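Local coordinates for hepatocyte growth factor-regulated tyrosine kinase substrate (PDB 1DVP), which promotes degradation of activated tyrosine kinase receptors, probably by sorting them into multivesicular bodies, whose formation it drives by endosome membrane invagination, and carries tandem VHS and FYVE domains, at the interface of chains A and B. Sequence-based numbering; all coordinates share one arbitrary frame. Chains: chain A/B, Hepatocyte growth factor-regulated tyrosine kinase substrate.

Contact 1: the interface of chains A and B. Residues chain A 158, 179; chain B 158, 179.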
# COMPACT_ATOMS: atom_id res chain seq x y z
N TRP A 158 5.33 -1.11 -2.55
CA TRP A 158 5.11 -0.08 -1.55
C TRP A 158 6.14 -0.07 -0.46
O TRP A 158 6.19 -1.01 0.35
CB TRP A 158 3.71 -0.28 -0.99
CG TRP A 158 2.72 -0.17 -2.11
CD1 TRP A 158 2.98 -0.34 -3.43
CD2 TRP A 158 1.38 0.29 -2.02
NE1 TRP A 158 1.90 0.02 -4.18
CE2 TRP A 158 0.90 0.41 -3.34
CE3 TRP A 158 0.55 0.63 -0.97
CZ2 TRP A 158 -0.39 0.85 -3.63
CZ3 TRP A 158 -0.79 1.10 -1.27
CH2 TRP A 158 -1.22 1.20 -2.59
N HIS A 179 0.48 5.51 1.39
CA HIS A 179 1.27 5.25 0.19
C HIS A 179 0.67 5.94 -1.04
O HIS A 179 -0.57 6.04 -1.21
CB HIS A 179 1.35 3.72 -0.12
CG HIS A 179 2.11 2.93 0.90
ND1 HIS A 179 1.56 2.58 2.13
CD2 HIS A 179 3.36 2.42 0.88
CE1 HIS A 179 2.45 1.89 2.81
NE2 HIS A 179 3.55 1.77 2.08
N TRP B 158 4.22 -2.74 3.29
CA TRP B 158 3.48 -3.39 2.22
C TRP B 158 4.35 -4.16 1.27
O TRP B 158 5.15 -3.57 0.53
CB TRP B 158 2.70 -2.30 1.49
CG TRP B 158 1.78 -1.65 2.46
CD1 TRP B 158 1.90 -1.63 3.81
CD2 TRP B 158 0.51 -1.06 2.17
NE1 TRP B 158 0.79 -1.10 4.38
CE2 TRP B 158 -0.09 -0.73 3.40
CE3 TRP B 158 -0.17 -0.78 1.00
CZ2 TRP B 158 -1.35 -0.15 3.50
CZ3 TRP B 158 -1.49 -0.18 1.09
CH2 TRP B 158 -2.04 0.11 2.34
N HIS B 179 -3.28 -4.38 -1.60
CA HIS B 179 -2.70 -4.67 -0.30
C HIS B 179 -3.76 -4.69 0.80
O HIS B 179 -4.74 -3.90 0.80
CB HIS B 179 -1.62 -3.61 0.10
CG HIS B 179 -0.41 -3.62 -0.77
ND1 HIS B 179 -0.39 -3.06 -2.04
CD2 HIS B 179 0.84 -4.11 -0.56
CE1 HIS B 179 0.81 -3.20 -2.56
NE2 HIS B 179 1.57 -3.84 -1.68
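This is a two-fold homodimer contact between FYVE zinc fingers, and it joins the two chains through aromatic rings next to the symmetry axis. A:Trp158 is the conserved N-terminal tryptophan of the FYVE finger, in a WxD version of the family's WxxD motif, and B:His179 belongs to the basic R(R/K)HHCR motif; both are signatures of the phosphatidylinositol 3-phosphate site. The two rings stack with their planes 26° apart, a tilt that brings one corner of the imidazole closer than the rest. That corner is CE1 of B:His179, which lies over one face of the indole, 3.6 Å from CD2 of A:Trp158 at the fused bond. On the opposite face CB of A:His179 touches the rim, 3.3 Å from CE3 of A:Trp158, while the imidazole of A:His179 lies over B:Trp158 in the twin stack. CG of A:Trp158 stands anti to the carbonyl carbon (chi1 -60°), which swings the ring off the backbone and across to the partner. With an alanine here, B:His179 would probably lose the aromatic surface it lies on and be freer to turn. Across the axis the two tryptophans form an antiparallel beta bridge, and their CE3 and CZ3 atoms face each other. That contact is modelled too close to be trusted, and the approach of the two carbonyl oxygens, both acceptors, is equally doubtful.

Contact 2: the interface of chains A and B. Residues chain A 201-203; chain B 176.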
# COMPACT_ATOMS: atom_id res chain seq x y z
N TYR A 201 -2.40 1.09 -14.74
CA TYR A 201 -2.19 0.05 -13.76
C TYR A 201 -3.51 -0.69 -13.51
O TYR A 201 -3.60 -1.43 -12.55
CB TYR A 201 -1.76 0.61 -12.39
CG TYR A 201 -0.42 1.28 -12.35
CD1 TYR A 201 0.53 1.06 -13.32
CD2 TYR A 201 -0.11 2.12 -11.28
CE1 TYR A 201 1.80 1.68 -13.22
CE2 TYR A 201 1.10 2.71 -11.17
CZ TYR A 201 2.07 2.50 -12.14
OH TYR A 201 3.30 3.08 -11.95
N GLY A 202 -4.52 -0.43 -14.34
CA GLY A 202 -5.83 -1.09 -14.19
C GLY A 202 -6.66 -0.41 -13.12
O GLY A 202 -7.65 -0.98 -12.64
N ILE A 203 -6.28 0.80 -12.72
CA ILE A 203 -7.06 1.47 -11.69
C ILE A 203 -7.85 2.63 -12.31
O ILE A 203 -7.29 3.67 -12.59
CB ILE A 203 -6.13 2.02 -10.60
CG1 ILE A 203 -5.09 0.94 -10.24
CG2 ILE A 203 -6.94 2.48 -9.38
CD1 ILE A 203 -4.12 1.38 -9.17
N ARG B 176 -5.34 -7.94 -10.79
CA ARG B 176 -4.22 -7.26 -10.15
C ARG B 176 -4.16 -7.33 -8.62
O ARG B 176 -5.11 -7.71 -7.93
CB ARG B 176 -4.23 -5.80 -10.61
CG ARG B 176 -5.48 -5.04 -10.12
CD ARG B 176 -5.41 -3.55 -10.48
NE ARG B 176 -6.65 -2.88 -10.10
CZ ARG B 176 -6.88 -2.20 -9.00
NH1 ARG B 176 -5.94 -2.02 -8.03
NH2 ARG B 176 -8.13 -1.74 -8.84
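B:Arg176 reaches across the dimer interface of the FYVE fingers and lays its guanidinium beside the turn A:Tyr201 to A:Ile203, where 3-10 helix 199-201 gives way to strand 203-204. It is the leading arginine of the R(R/K)HHCR motif, whose basic residues serve phosphoinositide recognition in this family, and here it illustrates how a charged side chain can also lay the flat face of its guanidinium against an aliphatic neighbour. That apolar part is the looser side of the contact. CG1 of A:Ile203 stands over one face of the guanidinium, displaced towards the rim, 3.8 Å from CZ of B:Arg176, and the two side chains cross at about a right angle. CD1 of the isoleucine extends this contact towards NH1. The arginine starts from the crowded position between its backbone N and carbonyl carbon (chi1 65°), then runs extended from CG to NE, and a last turn (chi4 97°) presents the face of the guanidinium to the isoleucine. B:Arg176 has 66 Å² of its own surface hidden by chain A, more than any other residue in the patch. The close side is formed by two backbone carbonyl oxygens, which face CD and NE. The oxygen of A:Tyr201 lies 3.5 Å from CD of B:Arg176, while the phenol ring of that tyrosine points away from the arginine. A:Gly202 has a positive phi (81°), a bend that glycine accepts easily, and its carbonyl is turned towards the incoming side chain. No hydrogen bond is evident there: O of A:Gly202 lies 3.3 Å from NE of B:Arg176, but above the guanidinium plane and well off the N-H direction.

Contacts 1 and 2 belong to one two-fold interface, the centres of their C-alpha atoms about 14 Å apart, and both involve the FYVE finger rather than the helical VHS domain. On chain B the same short motif supplies both: B:Arg176 in contact 2 lies three residues before B:His179 in contact 1, just ahead of the zinc ligand B:Cys180. Contact 1 sits near the axis and includes its own symmetry mate, whereas contact 2 lies farther out and has a separate twin. If this pairing is the homodimer formed in vitro, it would bring the two phosphoinositide-recognition motifs close together, which may suit joint attachment to one membrane.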